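Local atomic coordinates of putative sulfatase yidJ (Bacteroides fragilis, PDB entry 2QZU), a protein that probably hydrolyses sulfate esters as a metal-dependent arylsulfatase of the alkaline phosphatase clan. Residues A[100-104]-A[105-109]; A[114-117]-A[118-122]; A[236-240]-A[241-245]; A[276-279]-A[280-283]; A[362-365]-A[366-370]. All coordinates share one frame; numbering follows the deposited sequence.

Overall arrangement
The five contacts are all local, and contacts 2 and 5 lie on the opposite side of the chain's centre from contacts 3 and 4. Contact 2, on helix 116-122, and contact 5, on helix 361-368, have centres 12 Å apart; the Tyr362 hydroxyl, 2.7 Å from Arg114 O, probably hydrogen-bonds to it. Contact 1, in the loop before helix 116-122, touches contact 2 where Leu109 CD1 lies 4.1 Å from Cys115 SG. Contacts 3 and 4 pack together with centres 8 Å apart, Val238 and Tyr242 lying on helix 267-299. Contact 3 is centred 38 Å from contact 2. Ser76, the predicted formylglycine position of the sulfatase active site, belongs to none of the five and is unmodified here.

Contact 1: A[100-104]-A[105-109]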
loop_
_atom_site.group_PDB
_atom_site.type_symbol
_atom_site.label_atom_id
_atom_site.label_comp_id
_atom_site.label_asym_id
_atom_site.label_seq_id
_atom_site.Cartn_x
_atom_site.Cartn_y
_atom_site.Cartn_z
ATOM N N SER A 100 -17.167 10.900 -3.925
ATOM C CA SER A 100 -18.584 10.558 -3.997
ATOM C C SER A 100 -19.370 10.773 -2.706
ATOM O O SER A 100 -20.596 10.861 -2.738
ATOM C CB SER A 100 -18.751 9.114 -4.483
ATOM O OG SER A 100 -18.106 8.203 -3.622
ATOM N N GLU A 101 -18.678 10.861 -1.575
ATOM C CA GLU A 101 -19.351 11.077 -0.297
ATOM C C GLU A 101 -19.829 12.526 -0.172
ATOM O O GLU A 101 -20.900 12.792 0.370
ATOM C CB GLU A 101 -18.406 10.750 0.867
ATOM C CG GLU A 101 -18.997 11.012 2.246
ATOM C CD GLU A 101 -18.032 10.685 3.375
ATOM O OE1 GLU A 101 -16.980 11.352 3.483
ATOM O OE2 GLU A 101 -18.327 9.754 4.154
ATOM N N THR A 102 -19.032 13.460 -0.684
ATOM C CA THR A 102 -19.379 14.874 -0.602
ATOM C C THR A 102 -20.115 15.391 -1.833
ATOM O O THR A 102 -20.689 16.480 -1.806
ATOM C CB THR A 102 -18.120 15.734 -0.393
ATOM O OG1 THR A 102 -17.255 15.597 -1.528
ATOM C CG2 THR A 102 -17.377 15.290 0.858
ATOM N N ALA A 103 -20.102 14.608 -2.906
ATOM C CA ALA A 103 -20.750 15.002 -4.152
ATOM C C ALA A 103 -22.218 15.404 -4.016
ATOM O O ALA A 103 -22.651 16.387 -4.612
ATOM C CB ALA A 103 -20.612 13.890 -5.182
ATOM N N PRO A 104 -23.009 14.646 -3.235
ATOM C CA PRO A 104 -24.427 14.997 -3.078
ATOM C C PRO A 104 -24.647 16.379 -2.465
ATOM O O PRO A 104 -25.742 16.939 -2.551
ATOM C CB PRO A 104 -24.964 13.882 -2.181
ATOM C CG PRO A 104 -24.079 12.715 -2.515
ATOM C CD PRO A 104 -22.712 13.362 -2.574
ATOM N N TYR A 105 -23.607 16.928 -1.851
ATOM C CA TYR A 105 -23.707 18.235 -1.212
ATOM C C TYR A 105 -23.135 19.354 -2.079
ATOM O O TYR A 105 -23.033 20.500 -1.642
ATOM C CB TYR A 105 -23.015 18.180 0.148
ATOM C CG TYR A 105 -23.662 17.159 1.054
ATOM C CD1 TYR A 105 -24.791 17.483 1.809
ATOM C CD2 TYR A 105 -23.208 15.840 1.079
ATOM C CE1 TYR A 105 -25.454 16.516 2.560
ATOM C CE2 TYR A 105 -23.862 14.871 1.824
ATOM C CZ TYR A 105 -24.983 15.212 2.560
ATOM O OH TYR A 105 -25.632 14.244 3.291
ATOM N N GLY A 106 -22.782 19.014 -3.315
ATOM C CA GLY A 106 -22.244 20.001 -4.236
ATOM C C GLY A 106 -20.838 20.469 -3.912
ATOM O O GLY A 106 -20.476 21.623 -4.173
ATOM N N VAL A 107 -20.035 19.577 -3.347
ATOM C CA VAL A 107 -18.668 19.930 -2.999
ATOM C C VAL A 107 -17.760 19.826 -4.226
ATOM O O VAL A 107 -17.218 18.764 -4.535
ATOM C CB VAL A 107 -18.155 19.028 -1.848
ATOM C CG1 VAL A 107 -16.723 19.387 -1.486
ATOM C CG2 VAL A 107 -19.053 19.198 -0.631
ATOM N N GLU A 108 -17.633 20.939 -4.945
ATOM C CA GLU A 108 -16.786 21.018 -6.133
ATOM C C GLU A 108 -16.724 22.472 -6.590
ATOM O O GLU A 108 -17.537 23.298 -6.174
ATOM C CB GLU A 108 -17.332 20.139 -7.274
ATOM C CG GLU A 108 -18.672 20.593 -7.850
ATOM C CD GLU A 108 -19.074 19.827 -9.112
ATOM O OE1 GLU A 108 -18.371 18.869 -9.504
ATOM O OE2 GLU A 108 -20.106 20.190 -9.714
ATOM N N LEU A 109 -15.757 22.784 -7.443
ATOM C CA LEU A 109 -15.609 24.142 -7.951
ATOM C C LEU A 109 -16.798 24.453 -8.855
ATOM O O LEU A 109 -17.167 23.644 -9.700
ATOM C CB LEU A 109 -14.308 24.263 -8.748
ATOM C CG LEU A 109 -13.942 25.646 -9.292
ATOM C CD1 LEU A 109 -13.753 26.623 -8.142
ATOM C CD2 LEU A 109 -12.660 25.545 -10.112
HETATM O O HOH W 1 -17.487 15.994 -4.352
#
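Thr102 and Val107 meet across a short 3-10 turn in the loop between helices 89-92 and 116-122 of the sulfatase fold. Val107 lays its two methyls against the threonine: CG2 comes to 3.4 Å from Thr102 O, while CG1 approaches the OG1 side. With CG1 anti to the backbone N (chi1 180°), CG2 is left beside that nitrogen and faces back into the turn. Both residues are buried, whereas Pro104, Tyr105 and Gly106 at the head of the turn are exposed.

Two backbone bonds close the turn, Tyr105 N to Thr102 O at 3.0 Å and Gly106 N to Ala103 O at 2.9 Å. Both run from residue i+3 back to residue i, as in a 3-10 turn. Gly106 follows with a positive phi of 72°, a backbone conformation that favours glycine. The Tyr105 ring presents its edge to the carbonyl oxygens of Glu101 and Thr102, with CE2 3.9 Å from Glu101 O, and it also meets the Phe406 ring, the planes steeply inclined.

Farther out, Thr102 OG1 is hydrogen-bonded to Asn97 O, and Asn99 OD1 accepts a hydrogen bond from Thr102 N. Glu101 OE1 reaches across the dimer to Ala21 N of the second subunit. A water ties the two ends of the turn together, donating to Thr102 OG1 at 2.9 Å and to Val107 O at 2.8 Å.

Contact 2: A[114-117]-A[118-122]; sequences RCWS and DVLKD
Asp122 OD2 is gripped by both terminal nitrogens of Arg114, NH1 and NH2 each lying 2.7 Å away in an end-on salt bridge to this single oxygen. The oxygen lies at the edge of the guanidinium, 11° out of its plane, and the guanidinium and carboxylate planes are only 25° apart. OD2 takes NH2 on its anti lone pair and is met by NH1 nearly along its C-O axis; because the two nitrogens share one acceptor, both hydrogen bonds are bent. In the arginine, CG lies anti to the backbone N (chi1 179°) and the chain then bends at chi2, which carries the guanidinium over the first turn with one face above the Asp118-Val119 peptide. Val119 CG2 lies 3.6 Å from Arg114 NE, the two side chains crossing at about a right angle.

The turn beneath is the start of helix 116-122, with Cys115 as N-cap. Asp118 OD2 reaches back to Cys115 N at 2.9 Å through its anti lone pair, and Val119 N binds Cys115 O. The side chain of the third residue after the cap thus takes up an N-H at the helix start, and the same OD2 has a second partner in His164 ND1.

On the inward side Leu120 CD1 meets the edge of the Trp116 indole, 3.8 Å from CE3. Ser117 OG is bonded to His164 O, and Trp116 and Leu120 both rest against Leu366 of helix 361-368.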
loop_
_atom_site.group_PDB
_atom_site.type_symbol
_atom_site.label_atom_id
_atom_site.label_comp_id
_atom_site.label_asym_id
_atom_site.label_seq_id
_atom_site.Cartn_x
_atom_site.Cartn_y
_atom_site.Cartn_z
ATOM N N ARG A 114 -15.729 32.749 -10.899
ATOM C CA ARG A 114 -14.773 33.551 -11.654
ATOM C C ARG A 114 -13.399 33.334 -11.022
ATOM O O ARG A 114 -13.059 33.964 -10.018
ATOM C CB ARG A 114 -15.162 35.029 -11.577
ATOM C CG ARG A 114 -14.224 35.978 -12.300
ATOM C CD ARG A 114 -14.355 35.863 -13.798
ATOM N NE ARG A 114 -13.549 36.862 -14.498
ATOM C CZ ARG A 114 -13.398 36.893 -15.817
ATOM N NH1 ARG A 114 -14.001 35.980 -16.566
ATOM N NH2 ARG A 114 -12.643 37.822 -16.386
ATOM N N CYS A 115 -12.617 32.436 -11.607
ATOM C CA CYS A 115 -11.290 32.124 -11.081
ATOM C C CYS A 115 -10.195 32.973 -11.717
ATOM O O CYS A 115 -10.396 33.548 -12.786
ATOM C CB CYS A 115 -11.003 30.638 -11.289
ATOM S SG CYS A 115 -12.222 29.584 -10.456
ATOM N N TRP A 116 -9.031 33.048 -11.073
ATOM C CA TRP A 116 -7.948 33.862 -11.623
ATOM C C TRP A 116 -7.518 33.393 -13.004
ATOM O O TRP A 116 -7.038 34.193 -13.809
ATOM C CB TRP A 116 -6.729 33.908 -10.688
ATOM C CG TRP A 116 -6.131 32.577 -10.328
ATOM C CD1 TRP A 116 -6.445 31.804 -9.244
ATOM C CD2 TRP A 116 -5.101 31.877 -11.035
ATOM N NE1 TRP A 116 -5.669 30.671 -9.230
ATOM C CE2 TRP A 116 -4.835 30.688 -10.318
ATOM C CE3 TRP A 116 -4.373 32.138 -12.205
ATOM C CZ2 TRP A 116 -3.871 29.759 -10.732
ATOM C CZ3 TRP A 116 -3.410 31.210 -12.619
ATOM C CH2 TRP A 116 -3.172 30.036 -11.881
ATOM N N SER A 117 -7.688 32.103 -13.277
ATOM C CA SER A 117 -7.316 31.564 -14.575
ATOM C C SER A 117 -8.264 32.099 -15.651
ATOM O O SER A 117 -7.854 32.310 -16.792
ATOM C CB SER A 117 -7.328 30.032 -14.545
ATOM O OG SER A 117 -8.570 29.527 -14.088
ATOM N N ASP A 118 -9.522 32.330 -15.279
ATOM C CA ASP A 118 -10.513 32.871 -16.219
ATOM C C ASP A 118 -10.116 34.300 -16.565
ATOM O O ASP A 118 -10.264 34.745 -17.705
ATOM C CB ASP A 118 -11.915 32.900 -15.594
ATOM C CG ASP A 118 -12.507 31.514 -15.397
ATOM O OD1 ASP A 118 -12.643 30.773 -16.395
ATOM O OD2 ASP A 118 -12.850 31.172 -14.242
ATOM N N VAL A 119 -9.627 35.019 -15.561
ATOM C CA VAL A 119 -9.197 36.399 -15.737
ATOM C C VAL A 119 -8.002 36.469 -16.696
ATOM O O VAL A 119 -8.021 37.232 -17.665
ATOM C CB VAL A 119 -8.814 37.035 -14.381
ATOM C CG1 VAL A 119 -8.184 38.405 -14.598
ATOM C CG2 VAL A 119 -10.054 37.158 -13.499
ATOM N N LEU A 120 -6.971 35.672 -16.435
ATOM C CA LEU A 120 -5.793 35.681 -17.296
ATOM C C LEU A 120 -6.123 35.248 -18.720
ATOM O O LEU A 120 -5.551 35.772 -19.678
ATOM C CB LEU A 120 -4.691 34.796 -16.708
ATOM C CG LEU A 120 -4.069 35.333 -15.418
ATOM C CD1 LEU A 120 -3.002 34.366 -14.926
ATOM C CD2 LEU A 120 -3.461 36.710 -15.670
ATOM N N LYS A 121 -7.048 34.300 -18.863
ATOM C CA LYS A 121 -7.440 33.856 -20.192
ATOM C C LYS A 121 -8.077 35.040 -20.915
ATOM O O LYS A 121 -7.821 35.270 -22.097
ATOM C CB LYS A 121 -8.456 32.717 -20.126
ATOM C CG LYS A 121 -8.790 32.154 -21.506
ATOM C CD LYS A 121 -10.059 31.328 -21.492
ATOM C CE LYS A 121 -10.178 30.492 -22.757
ATOM N NZ LYS A 121 -10.099 31.321 -23.990
ATOM N N ASP A 122 -8.916 35.786 -20.203
ATOM C CA ASP A 122 -9.572 36.945 -20.798
ATOM C C ASP A 122 -8.572 38.041 -21.146
ATOM O O ASP A 122 -8.816 38.848 -22.043
ATOM C CB ASP A 122 -10.647 37.507 -19.861
ATOM C CG ASP A 122 -11.899 36.647 -19.827
ATOM O OD1 ASP A 122 -12.186 35.977 -20.841
ATOM O OD2 ASP A 122 -12.607 36.655 -18.797
#

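Contact 3: A[236-240]-A[241-245]; sequences ELVPD and RYKEI
The Tyr242 ring has Arg241 CG over the centre of one face, about 4.0 Å above it, and Pro239 CD at its edge. Pro239 runs alongside the tyrosine in the same direction, with CB 3.8 Å from Tyr242 CD2. The Arg241 guanidinium turns a face toward Tyr242 CE2, and its NH1 lies 3.6 Å from Pro239 CB; NH2 is held in a salt bridge by Glu202. Val238 CG2 approaches the tyrosine ring obliquely, 3.8 Å from Tyr242 CD2.

Pro239 is the N-cap of helix 240-244, whose first turn is closed by Tyr242 N on Pro239 O and by Glu244 N on Asp240 O, the latter at 2.9 Å. Ahead of it, Leu237 centres an inverse gamma turn.

Lys243, fully extended beyond CG, runs back along the incoming loop past Val238 CG1, which is 3.5 Å from Lys243 CE. Its ammonium donates to Glu236 O at 2.9 Å, in the carbonyl plane and on a lone pair. Two waters accept from the same NZ, one also lying by Val238 O and the other by Asp240 OD1. Asp240 OD2 forms a salt bridge with Lys373 of the second subunit, and Tyr242 OH is bonded to Glu288 of helix 267-299.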
loop_
_atom_site.group_PDB
_atom_site.type_symbol
_atom_site.label_atom_id
_atom_site.label_comp_id
_atom_site.label_asym_id
_atom_site.label_seq_id
_atom_site.Cartn_x
_atom_site.Cartn_y
_atom_site.Cartn_z
ATOM N N GLU A 236 6.379 5.652 -0.457
ATOM C CA GLU A 236 7.383 4.718 -0.956
ATOM C C GLU A 236 7.451 4.681 -2.475
ATOM O O GLU A 236 8.386 4.120 -3.052
ATOM C CB GLU A 236 7.097 3.303 -0.441
ATOM C CG GLU A 236 6.067 2.520 -1.265
ATOM C CD GLU A 236 4.623 2.846 -0.925
ATOM O OE1 GLU A 236 4.369 3.882 -0.275
ATOM O OE2 GLU A 236 3.731 2.061 -1.321
ATOM N N LEU A 237 6.458 5.282 -3.122
ATOM C CA LEU A 237 6.392 5.284 -4.577
ATOM C C LEU A 237 7.213 6.430 -5.169
ATOM O O LEU A 237 6.677 7.403 -5.720
ATOM C CB LEU A 237 4.929 5.364 -5.010
ATOM C CG LEU A 237 4.028 4.269 -4.426
ATOM C CD1 LEU A 237 2.592 4.547 -4.810
ATOM C CD2 LEU A 237 4.467 2.895 -4.930
ATOM N N VAL A 238 8.527 6.293 -5.034
ATOM C CA VAL A 238 9.496 7.265 -5.516
ATOM C C VAL A 238 10.704 6.477 -6.020
ATOM O O VAL A 238 11.049 5.433 -5.456
ATOM C CB VAL A 238 9.912 8.230 -4.370
ATOM C CG1 VAL A 238 10.392 7.437 -3.156
ATOM C CG2 VAL A 238 10.984 9.195 -4.854
ATOM N N PRO A 239 11.347 6.940 -7.105
ATOM C CA PRO A 239 12.512 6.219 -7.633
ATOM C C PRO A 239 13.591 5.934 -6.594
ATOM O O PRO A 239 13.864 6.753 -5.712
ATOM C CB PRO A 239 12.998 7.131 -8.751
ATOM C CG PRO A 239 11.700 7.685 -9.285
ATOM C CD PRO A 239 10.975 8.049 -8.002
ATOM N N ASP A 240 14.207 4.765 -6.726
ATOM C CA ASP A 240 15.247 4.314 -5.812
ATOM C C ASP A 240 16.412 5.273 -5.625
ATOM O O ASP A 240 16.965 5.358 -4.528
ATOM C CB ASP A 240 15.785 2.956 -6.266
ATOM C CG ASP A 240 14.717 1.885 -6.268
ATOM O OD1 ASP A 240 13.966 1.806 -5.275
ATOM O OD2 ASP A 240 14.631 1.122 -7.256
ATOM N N ARG A 241 16.792 5.989 -6.678
ATOM C CA ARG A 241 17.917 6.911 -6.556
ATOM C C ARG A 241 17.671 8.001 -5.515
ATOM O O ARG A 241 18.608 8.481 -4.879
ATOM C CB ARG A 241 18.272 7.524 -7.919
ATOM C CG ARG A 241 17.156 8.269 -8.634
ATOM C CD ARG A 241 17.661 8.778 -9.982
ATOM N NE ARG A 241 16.690 9.604 -10.697
ATOM C CZ ARG A 241 15.612 9.136 -11.320
ATOM N NH1 ARG A 241 15.351 7.836 -11.322
ATOM N NH2 ARG A 241 14.800 9.970 -11.956
ATOM N N TYR A 242 16.415 8.390 -5.327
ATOM C CA TYR A 242 16.110 9.407 -4.327
ATOM C C TYR A 242 16.106 8.797 -2.926
ATOM O O TYR A 242 16.442 9.467 -1.948
ATOM C CB TYR A 242 14.768 10.070 -4.650
ATOM C CG TYR A 242 14.789 10.748 -5.998
ATOM C CD1 TYR A 242 15.684 11.789 -6.260
ATOM C CD2 TYR A 242 13.953 10.326 -7.025
ATOM C CE1 TYR A 242 15.745 12.385 -7.510
ATOM C CE2 TYR A 242 14.004 10.917 -8.280
ATOM C CZ TYR A 242 14.904 11.947 -8.513
ATOM O OH TYR A 242 14.951 12.536 -9.750
ATOM N N LYS A 243 15.745 7.522 -2.828
ATOM C CA LYS A 243 15.735 6.843 -1.538
ATOM C C LYS A 243 17.169 6.623 -1.054
ATOM O O LYS A 243 17.456 6.739 0.139
ATOM C CB LYS A 243 15.014 5.490 -1.638
ATOM C CG LYS A 243 13.520 5.576 -1.926
ATOM C CD LYS A 243 12.881 4.184 -1.891
ATOM C CE LYS A 243 11.391 4.226 -2.180
ATOM N NZ LYS A 243 10.779 2.864 -2.104
ATOM N N GLU A 244 18.065 6.314 -1.990
ATOM C CA GLU A 244 19.474 6.070 -1.675
ATOM C C GLU A 244 20.112 7.242 -0.938
ATOM O O GLU A 244 21.013 7.057 -0.125
ATOM C CB GLU A 244 20.275 5.810 -2.956
ATOM C CG GLU A 244 20.801 4.392 -3.100
ATOM C CD GLU A 244 19.930 3.531 -3.996
ATOM O OE1 GLU A 244 19.816 3.853 -5.198
ATOM O OE2 GLU A 244 19.365 2.533 -3.499
ATOM N N ILE A 245 19.647 8.448 -1.240
ATOM C CA ILE A 245 20.181 9.651 -0.618
ATOM C C ILE A 245 19.971 9.680 0.895
ATOM O O ILE A 245 20.761 10.282 1.621
ATOM C CB ILE A 245 19.541 10.911 -1.254
ATOM C CG1 ILE A 245 19.944 10.999 -2.730
ATOM C CG2 ILE A 245 19.977 12.171 -0.506
ATOM C CD1 ILE A 245 19.221 12.084 -3.500
HETATM O O HOH W 2 10.371 2.699 -5.208
HETATM O O HOH W 3 12.144 1.000 -3.601
#

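Contact 4: A[276-279]-A[280-283]; sequences IRNY and YACI
Tyr280, Ala281, Cys282 and Ile283 donate in turn to the carbonyl oxygens of Ile276, Arg277, Asn278 and Tyr279, four regular alpha-helical bonds of 3.0 to 3.1 Å just past a kink, where the nitrogens of Arg277 and Asn278 lack a bond to the preceding turn. On one side of this stretch of helix 267-299, Ile276 sends its ethyl arm over a face of the Tyr280 ring in a CH-pi contact. CD1 stands 4.0 Å from the ring centroid and 24° off the normal, and is nearest to Tyr280 CZ at 3.7 Å. The isoleucine torsion accounts for this: CG1 anti to the backbone N (chi1 -169°) swings the ethyl arm across to lie over the Tyr280 ring. Ile276 O sits over a face of the same ring, nearer its CG end.

Tyr279 and Ile283 are also four residues apart, but here the methyl is oblique to the ring rather than over its face. Ile283 CD1 lies 3.6 Å from Tyr279 CE2, and the two side chains cross. Both phenol groups are buried and bonded beyond the helix: Tyr279 OH to Gln37 O and Arg39 N, and Tyr280 OH to Glu49 OE2.

Around the helix, Ile276 and Tyr280 pack on Leu254 of helix 251-254, while Asn278 and Ala281 face Lys243 and Tyr242 of helix 240-244; Asn278 also touches Asp122 of the second subunit.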
loop_
_atom_site.group_PDB
_atom_site.type_symbol
_atom_site.label_atom_id
_atom_site.label_comp_id
_atom_site.label_asym_id
_atom_site.label_seq_id
_atom_site.Cartn_x
_atom_site.Cartn_y
_atom_site.Cartn_z
ATOM N N ILE A 276 9.494 8.997 7.397
ATOM C CA ILE A 276 10.231 10.232 7.154
ATOM C C ILE A 276 11.286 10.134 6.048
ATOM O O ILE A 276 11.465 11.083 5.278
ATOM C CB ILE A 276 10.876 10.772 8.466
ATOM C CG1 ILE A 276 11.397 12.196 8.245
ATOM C CG2 ILE A 276 11.992 9.853 8.928
ATOM C CD1 ILE A 276 10.315 13.209 7.910
ATOM N N ARG A 277 11.970 8.995 5.946
ATOM C CA ARG A 277 12.988 8.824 4.907
ATOM C C ARG A 277 12.404 8.928 3.505
ATOM O O ARG A 277 12.950 9.629 2.647
ATOM C CB ARG A 277 13.692 7.468 5.039
ATOM C CG ARG A 277 14.755 7.415 6.118
ATOM C CD ARG A 277 15.582 6.134 6.026
ATOM N NE ARG A 277 16.579 6.070 7.089
ATOM C CZ ARG A 277 17.452 5.079 7.242
ATOM N NH1 ARG A 277 17.457 4.059 6.397
ATOM N NH2 ARG A 277 18.319 5.111 8.246
ATOM N N ASN A 278 11.303 8.222 3.267
ATOM C CA ASN A 278 10.680 8.249 1.951
ATOM C C ASN A 278 10.017 9.591 1.676
ATOM O O ASN A 278 9.906 10.001 0.523
ATOM C CB ASN A 278 9.688 7.093 1.806
ATOM C CG ASN A 278 10.382 5.773 1.501
ATOM O OD1 ASN A 278 9.828 4.695 1.721
ATOM N ND2 ASN A 278 11.600 5.856 0.980
ATOM N N TYR A 279 9.587 10.277 2.732
ATOM C CA TYR A 279 8.978 11.596 2.562
ATOM C C TYR A 279 10.065 12.527 2.016
ATOM O O TYR A 279 9.844 13.267 1.051
ATOM C CB TYR A 279 8.460 12.134 3.899
ATOM C CG TYR A 279 7.727 13.458 3.792
ATOM C CD1 TYR A 279 6.521 13.562 3.091
ATOM C CD2 TYR A 279 8.235 14.605 4.400
ATOM C CE1 TYR A 279 5.837 14.782 3.004
ATOM C CE2 TYR A 279 7.563 15.828 4.318
ATOM C CZ TYR A 279 6.365 15.907 3.620
ATOM O OH TYR A 279 5.700 17.112 3.555
ATOM N N TYR A 280 11.250 12.476 2.621
ATOM C CA TYR A 280 12.349 13.316 2.151
ATOM C C TYR A 280 12.774 12.910 0.738
ATOM O O TYR A 280 13.122 13.768 -0.072
ATOM C CB TYR A 280 13.558 13.236 3.097
ATOM C CG TYR A 280 13.395 13.951 4.429
ATOM C CD1 TYR A 280 12.418 14.931 4.618
ATOM C CD2 TYR A 280 14.260 13.672 5.492
ATOM C CE1 TYR A 280 12.309 15.614 5.835
ATOM C CE2 TYR A 280 14.161 14.346 6.704
ATOM C CZ TYR A 280 13.185 15.314 6.868
ATOM O OH TYR A 280 13.098 15.980 8.063
ATOM N N ALA A 281 12.740 11.610 0.443
ATOM C CA ALA A 281 13.116 11.121 -0.885
ATOM C C ALA A 281 12.195 11.741 -1.932
ATOM O O ALA A 281 12.653 12.200 -2.981
ATOM C CB ALA A 281 13.025 9.583 -0.944
ATOM N N CYS A 282 10.898 11.763 -1.632
ATOM C CA CYS A 282 9.913 12.343 -2.540
ATOM C C CYS A 282 10.205 13.813 -2.766
ATOM O O CYS A 282 10.162 14.293 -3.896
ATOM C CB CYS A 282 8.499 12.195 -1.973
ATOM S SG CYS A 282 7.781 10.532 -2.115
ATOM N N ILE A 283 10.492 14.527 -1.681
ATOM C CA ILE A 283 10.787 15.946 -1.768
ATOM C C ILE A 283 12.017 16.212 -2.625
ATOM O O ILE A 283 12.003 17.098 -3.476
ATOM C CB ILE A 283 10.970 16.551 -0.367
ATOM C CG1 ILE A 283 9.602 16.656 0.312
ATOM C CG2 ILE A 283 11.649 17.910 -0.463
ATOM C CD1 ILE A 283 9.633 17.218 1.727
#

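Contact 5: A[362-365]-A[366-370]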
loop_
_atom_site.group_PDB
_atom_site.type_symbol
_atom_site.label_atom_id
_atom_site.label_comp_id
_atom_site.label_asym_id
_atom_site.label_seq_id
_atom_site.Cartn_x
_atom_site.Cartn_y
_atom_site.Cartn_z
ATOM N N TYR A 362 -4.461 34.495 -5.389
ATOM C CA TYR A 362 -5.349 34.990 -6.446
ATOM C C TYR A 362 -5.224 36.524 -6.551
ATOM O O TYR A 362 -4.722 37.039 -7.553
ATOM C CB TYR A 362 -6.798 34.563 -6.141
ATOM C CG TYR A 362 -7.861 34.865 -7.187
ATOM C CD1 TYR A 362 -7.929 36.106 -7.827
ATOM C CD2 TYR A 362 -8.879 33.943 -7.441
ATOM C CE1 TYR A 362 -8.987 36.418 -8.687
ATOM C CE2 TYR A 362 -9.935 34.244 -8.288
ATOM C CZ TYR A 362 -9.989 35.479 -8.910
ATOM O OH TYR A 362 -11.042 35.768 -9.745
ATOM N N PRO A 363 -5.653 37.275 -5.515
ATOM C CA PRO A 363 -5.519 38.732 -5.648
ATOM C C PRO A 363 -4.069 39.224 -5.675
ATOM O O PRO A 363 -3.741 40.164 -6.401
ATOM C CB PRO A 363 -6.289 39.261 -4.440
ATOM C CG PRO A 363 -6.048 38.206 -3.411
ATOM C CD PRO A 363 -6.228 36.920 -4.203
ATOM N N THR A 364 -3.207 38.585 -4.892
ATOM C CA THR A 364 -1.802 38.978 -4.830
ATOM C C THR A 364 -1.098 38.884 -6.183
ATOM O O THR A 364 -0.485 39.853 -6.634
ATOM C CB THR A 364 -1.039 38.128 -3.785
ATOM O OG1 THR A 364 -1.654 38.298 -2.500
ATOM C CG2 THR A 364 0.425 38.561 -3.695
ATOM N N LEU A 365 -1.188 37.730 -6.840
ATOM C CA LEU A 365 -0.535 37.559 -8.137
ATOM C C LEU A 365 -1.152 38.452 -9.211
ATOM O O LEU A 365 -0.439 39.099 -9.974
ATOM C CB LEU A 365 -0.595 36.093 -8.577
ATOM C CG LEU A 365 0.276 35.118 -7.770
ATOM C CD1 LEU A 365 -0.073 33.680 -8.138
ATOM C CD2 LEU A 365 1.750 35.398 -8.047
ATOM N N LEU A 366 -2.478 38.498 -9.264
ATOM C CA LEU A 366 -3.150 39.320 -10.265
ATOM C C LEU A 366 -2.728 40.786 -10.182
ATOM O O LEU A 366 -2.479 41.418 -11.207
ATOM C CB LEU A 366 -4.669 39.198 -10.113
ATOM C CG LEU A 366 -5.441 38.512 -11.247
ATOM C CD1 LEU A 366 -4.652 37.351 -11.817
ATOM C CD2 LEU A 366 -6.796 38.052 -10.723
ATOM N N SER A 367 -2.656 41.329 -8.968
ATOM C CA SER A 367 -2.244 42.722 -8.800
ATOM C C SER A 367 -0.771 42.876 -9.187
ATOM O O SER A 367 -0.398 43.845 -9.843
ATOM C CB SER A 367 -2.457 43.186 -7.352
ATOM O OG SER A 367 -3.837 43.363 -7.066
HETATM N N MSE A 368 0.062 41.919 -8.786
HETATM C CA MSE A 368 1.483 41.970 -9.125
HETATM C C MSE A 368 1.670 41.951 -10.640
HETATM O O MSE A 368 2.594 42.566 -11.172
HETATM C CB MSE A 368 2.233 40.771 -8.530
HETATM C CG MSE A 368 2.450 40.817 -7.029
HETATM SE SE MSE A 368 3.233 39.144 -6.417
HETATM C CE MSE A 368 5.009 39.364 -7.164
HETATM N N MSE A 369 0.781 41.241 -11.328
HETATM C CA MSE A 369 0.857 41.099 -12.777
HETATM C C MSE A 369 0.298 42.267 -13.577
HETATM O O MSE A 369 0.433 42.296 -14.800
HETATM C CB MSE A 369 0.162 39.802 -13.193
HETATM C CG MSE A 369 0.896 38.566 -12.710
HETATM SE SE MSE A 369 -0.109 36.935 -12.857
HETATM C CE MSE A 369 0.964 35.872 -11.648
ATOM N N GLY A 370 -0.323 43.220 -12.886
ATOM C CA GLY A 370 -0.889 44.378 -13.557
ATOM C C GLY A 370 -2.378 44.279 -13.835
ATOM O O GLY A 370 -2.913 45.044 -14.641
#
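Helix 361-368 ends in a Schellman motif, and its side chains pair one turn apart as it closes. Leu365 and Met369, a selenomethionine, lie side by side and point the same way. Met369 is extended beyond CG (chi2 167°, chi3 -163°), which carries its terminal CE back along the leucine to 3.5 Å from Leu365 CB, a tight carbon contact. Between their backbones, Met369 N is bonded to Leu365 O at 2.8 Å.

On another side of the helix Leu366 CD2 meets the Tyr362 ring obliquely, 3.4 Å from CE1, the two side chains crossing. The Tyr362 ring meets Trp116 edge-to-face and Leu366 packs on Val119, so this side faces helix 116-122.

Gly370, with a positive phi of 98°, is the residue at which the chain leaves helical geometry; its N is bonded to Ser367 O at 3.1 Å. Leu365 and Met369 pack on Ile307 of strand 306-311, placing the helix against the main mixed sheet. The third pair, Thr364 and selenomethionine Met368, also runs in parallel, with SE 4.0 Å from Thr364 CG2; Met368 continues onto Val388 and Leu389 of helix 385-390.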